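Local coordinates for natterin-like protein (Lethenteron camtschaticum, PDB 5ZU4), which probably binds glycans through a jacalin-like lectin domain and, as in aerolysin-family toxins, forms membrane pores with its elongated partner module, at residues K65-E70 / R98-F103. Residues are numbered along the deposited sequence; the frame is centred on the assembly and turned at random.
Sequences KEFEFE and RSREFF
R100 NH2 is gripped twice: it donates to E68 O at 2.6 Å, with the oxygen close to the guanidinium plane, and it forms a salt bridge with E73. A bend at chi3 (-56°) turns the arginine head toward the 65-70 backbone. There F67 CZ comes under one face of the guanidinium, 3.4 Å from R100 NE, the two planes tilted 54° apart, while E70 CG lies over the opposite face. The E70 carboxylate also stands over that face, with no R100 N-H aimed at it, and pairs instead with R98, whose NH2 meets E70 OE1 at 2.8 Å in a salt bridge whose hydrogen bond is weak (118°).

Further along, F67 and F102 interleave from opposing strands, F67 CB lying 3.6 Å from F102 CD1. F94 meets both rings, and L33 and V35 also pack on F102. At the far end K65 NZ reaches F103 O in a weak bond.

The short segments 65-68 and 101-103 run roughly antiparallel, their axes 8.0 Å apart at closest, as edge strands of two different four-stranded sheets in the jacalin-like domain. Side chains thus do the joining: phenylalanines fill the seam, and charged groups line its more exposed side, where the neighbouring carboxylates probably stabilise the arginines' positive charge.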
loop_
_atom_site.group_PDB
_atom_site.type_symbol
_atom_site.label_atom_id
_atom_site.label_comp_id
_atom_site.label_asym_id
_atom_site.label_seq_id
_atom_site.Cartn_x
_atom_site.Cartn_y
_atom_site.Cartn_z
ATOM N N LYS B 65 -3.282 3.738 -39.886
ATOM C CA LYS B 65 -2.411 4.305 -38.869
ATOM C C LYS B 65 -3.050 4.004 -37.487
ATOM O O LYS B 65 -4.261 4.162 -37.304
ATOM C CB LYS B 65 -2.260 5.809 -39.141
ATOM C CG LYS B 65 -0.849 6.365 -38.988
ATOM C CD LYS B 65 -0.857 7.898 -38.890
ATOM C CE LYS B 65 0.465 8.457 -38.365
ATOM N NZ LYS B 65 0.247 9.526 -37.343
ATOM N N GLU B 66 -2.245 3.549 -36.530
ATOM C CA GLU B 66 -2.737 3.075 -35.226
ATOM C C GLU B 66 -2.270 3.947 -34.075
ATOM O O GLU B 66 -1.272 4.652 -34.192
ATOM C CB GLU B 66 -2.215 1.672 -34.924
ATOM C CG GLU B 66 -2.694 0.565 -35.842
ATOM C CD GLU B 66 -2.363 -0.802 -35.278
ATOM O OE1 GLU B 66 -1.361 -0.902 -34.532
ATOM O OE2 GLU B 66 -3.113 -1.769 -35.560
ATOM N N PHE B 67 -2.982 3.850 -32.950
ATOM C CA PHE B 67 -2.524 4.410 -31.680
ATOM C C PHE B 67 -3.049 3.548 -30.536
ATOM O O PHE B 67 -4.249 3.386 -30.413
ATOM C CB PHE B 67 -3.010 5.855 -31.505
ATOM C CG PHE B 67 -2.382 6.561 -30.330
ATOM C CD1 PHE B 67 -2.911 6.412 -29.040
ATOM C CD2 PHE B 67 -1.247 7.364 -30.508
ATOM C CE1 PHE B 67 -2.314 7.053 -27.955
ATOM C CE2 PHE B 67 -0.643 8.001 -29.429
ATOM C CZ PHE B 67 -1.176 7.845 -28.145
ATOM N N GLU B 68 -2.150 3.009 -29.710
ATOM C CA GLU B 68 -2.520 2.275 -28.507
ATOM C C GLU B 68 -2.229 3.143 -27.283
ATOM O O GLU B 68 -1.101 3.649 -27.109
ATOM C CB GLU B 68 -1.766 0.948 -28.412
ATOM C CG GLU B 68 -2.066 0.117 -27.151
ATOM C CD GLU B 68 -1.953 -1.397 -27.365
ATOM O OE1 GLU B 68 -1.076 -1.854 -28.134
ATOM O OE2 GLU B 68 -2.758 -2.141 -26.765
ATOM N N PHE B 69 -3.249 3.303 -26.436
ATOM C CA PHE B 69 -3.114 4.059 -25.169
ATOM C C PHE B 69 -2.316 3.277 -24.131
ATOM O O PHE B 69 -2.489 2.063 -23.979
ATOM C CB PHE B 69 -4.489 4.428 -24.590
ATOM C CG PHE B 69 -5.208 5.498 -25.381
ATOM C CD1 PHE B 69 -5.970 5.166 -26.499
ATOM C CD2 PHE B 69 -5.118 6.840 -25.007
ATOM C CE1 PHE B 69 -6.630 6.148 -27.208
ATOM C CE2 PHE B 69 -5.773 7.820 -25.726
ATOM C CZ PHE B 69 -6.518 7.476 -26.819
ATOM N N GLU B 70 -1.436 3.974 -23.426
ATOM C CA GLU B 70 -0.838 3.393 -22.237
ATOM C C GLU B 70 -1.872 3.355 -21.093
ATOM O O GLU B 70 -2.870 4.098 -21.097
ATOM C CB GLU B 70 0.416 4.173 -21.821
ATOM C CG GLU B 70 1.574 4.072 -22.811
ATOM C CD GLU B 70 2.746 4.984 -22.457
ATOM O OE1 GLU B 70 2.537 6.192 -22.266
ATOM O OE2 GLU B 70 3.892 4.496 -22.372
ATOM N N ARG B 98 -0.203 12.457 -21.804
ATOM C CA ARG B 98 1.259 12.345 -21.880
ATOM C C ARG B 98 1.826 13.062 -23.111
ATOM O O ARG B 98 2.937 12.755 -23.525
ATOM C CB ARG B 98 1.691 10.867 -21.944
ATOM C CG ARG B 98 0.973 9.915 -20.992
ATOM C CD ARG B 98 1.709 9.668 -19.686
ATOM N NE ARG B 98 0.954 8.789 -18.769
ATOM C CZ ARG B 98 0.899 7.451 -18.820
ATOM N NH1 ARG B 98 0.181 6.788 -17.912
ATOM N NH2 ARG B 98 1.538 6.759 -19.766
ATOM N N SER B 99 1.067 13.995 -23.697
ATOM C CA SER B 99 1.513 14.763 -24.863
ATOM C C SER B 99 1.834 13.953 -26.132
ATOM O O SER B 99 2.483 14.465 -27.028
ATOM C CB SER B 99 2.710 15.639 -24.479
ATOM O OG SER B 99 2.356 16.507 -23.424
ATOM N N ARG B 100 1.366 12.705 -26.210
ATOM C CA ARG B 100 1.506 11.898 -27.419
ATOM C C ARG B 100 0.391 12.302 -28.374
ATOM O O ARG B 100 -0.708 12.649 -27.940
ATOM C CB ARG B 100 1.441 10.396 -27.125
ATOM C CG ARG B 100 2.614 9.847 -26.305
ATOM C CD ARG B 100 2.858 8.358 -26.563
ATOM N NE ARG B 100 1.666 7.534 -26.319
ATOM C CZ ARG B 100 1.516 6.255 -26.681
ATOM N NH1 ARG B 100 2.479 5.603 -27.329
ATOM N NH2 ARG B 100 0.389 5.604 -26.384
ATOM N N GLU B 101 0.685 12.254 -29.670
ATOM C CA GLU B 101 -0.175 12.844 -30.685
ATOM C C GLU B 101 -0.590 11.777 -31.711
ATOM O O GLU B 101 0.168 10.837 -32.015
ATOM C CB GLU B 101 0.552 14.024 -31.329
ATOM C CG GLU B 101 -0.365 15.035 -32.008
ATOM C CD GLU B 101 0.344 16.332 -32.443
ATOM O OE1 GLU B 101 1.068 16.975 -31.618
ATOM O OE2 GLU B 101 0.151 16.717 -33.627
ATOM N N PHE B 102 -1.822 11.892 -32.204
ATOM C CA PHE B 102 -2.323 10.981 -33.243
ATOM C C PHE B 102 -3.144 11.786 -34.212
ATOM O O PHE B 102 -4.035 12.501 -33.779
ATOM C CB PHE B 102 -3.191 9.871 -32.666
ATOM C CG PHE B 102 -3.794 8.989 -33.718
ATOM C CD1 PHE B 102 -3.013 8.043 -34.377
ATOM C CD2 PHE B 102 -5.122 9.140 -34.100
ATOM C CE1 PHE B 102 -3.565 7.232 -35.364
ATOM C CE2 PHE B 102 -5.673 8.353 -35.094
ATOM C CZ PHE B 102 -4.895 7.395 -35.726
ATOM N N PHE B 103 -2.858 11.650 -35.510
ATOM C CA PHE B 103 -3.476 12.498 -36.539
ATOM C C PHE B 103 -3.674 11.668 -37.795
ATOM O O PHE B 103 -2.723 11.085 -38.295
ATOM C CB PHE B 103 -2.591 13.735 -36.783
ATOM C CG PHE B 103 -3.214 14.822 -37.646
ATOM C CD1 PHE B 103 -4.595 15.066 -37.674
ATOM C CD2 PHE B 103 -2.382 15.650 -38.413
ATOM C CE1 PHE B 103 -5.122 16.078 -38.465
ATOM C CE2 PHE B 103 -2.906 16.665 -39.204
ATOM C CZ PHE B 103 -4.281 16.885 -39.228
#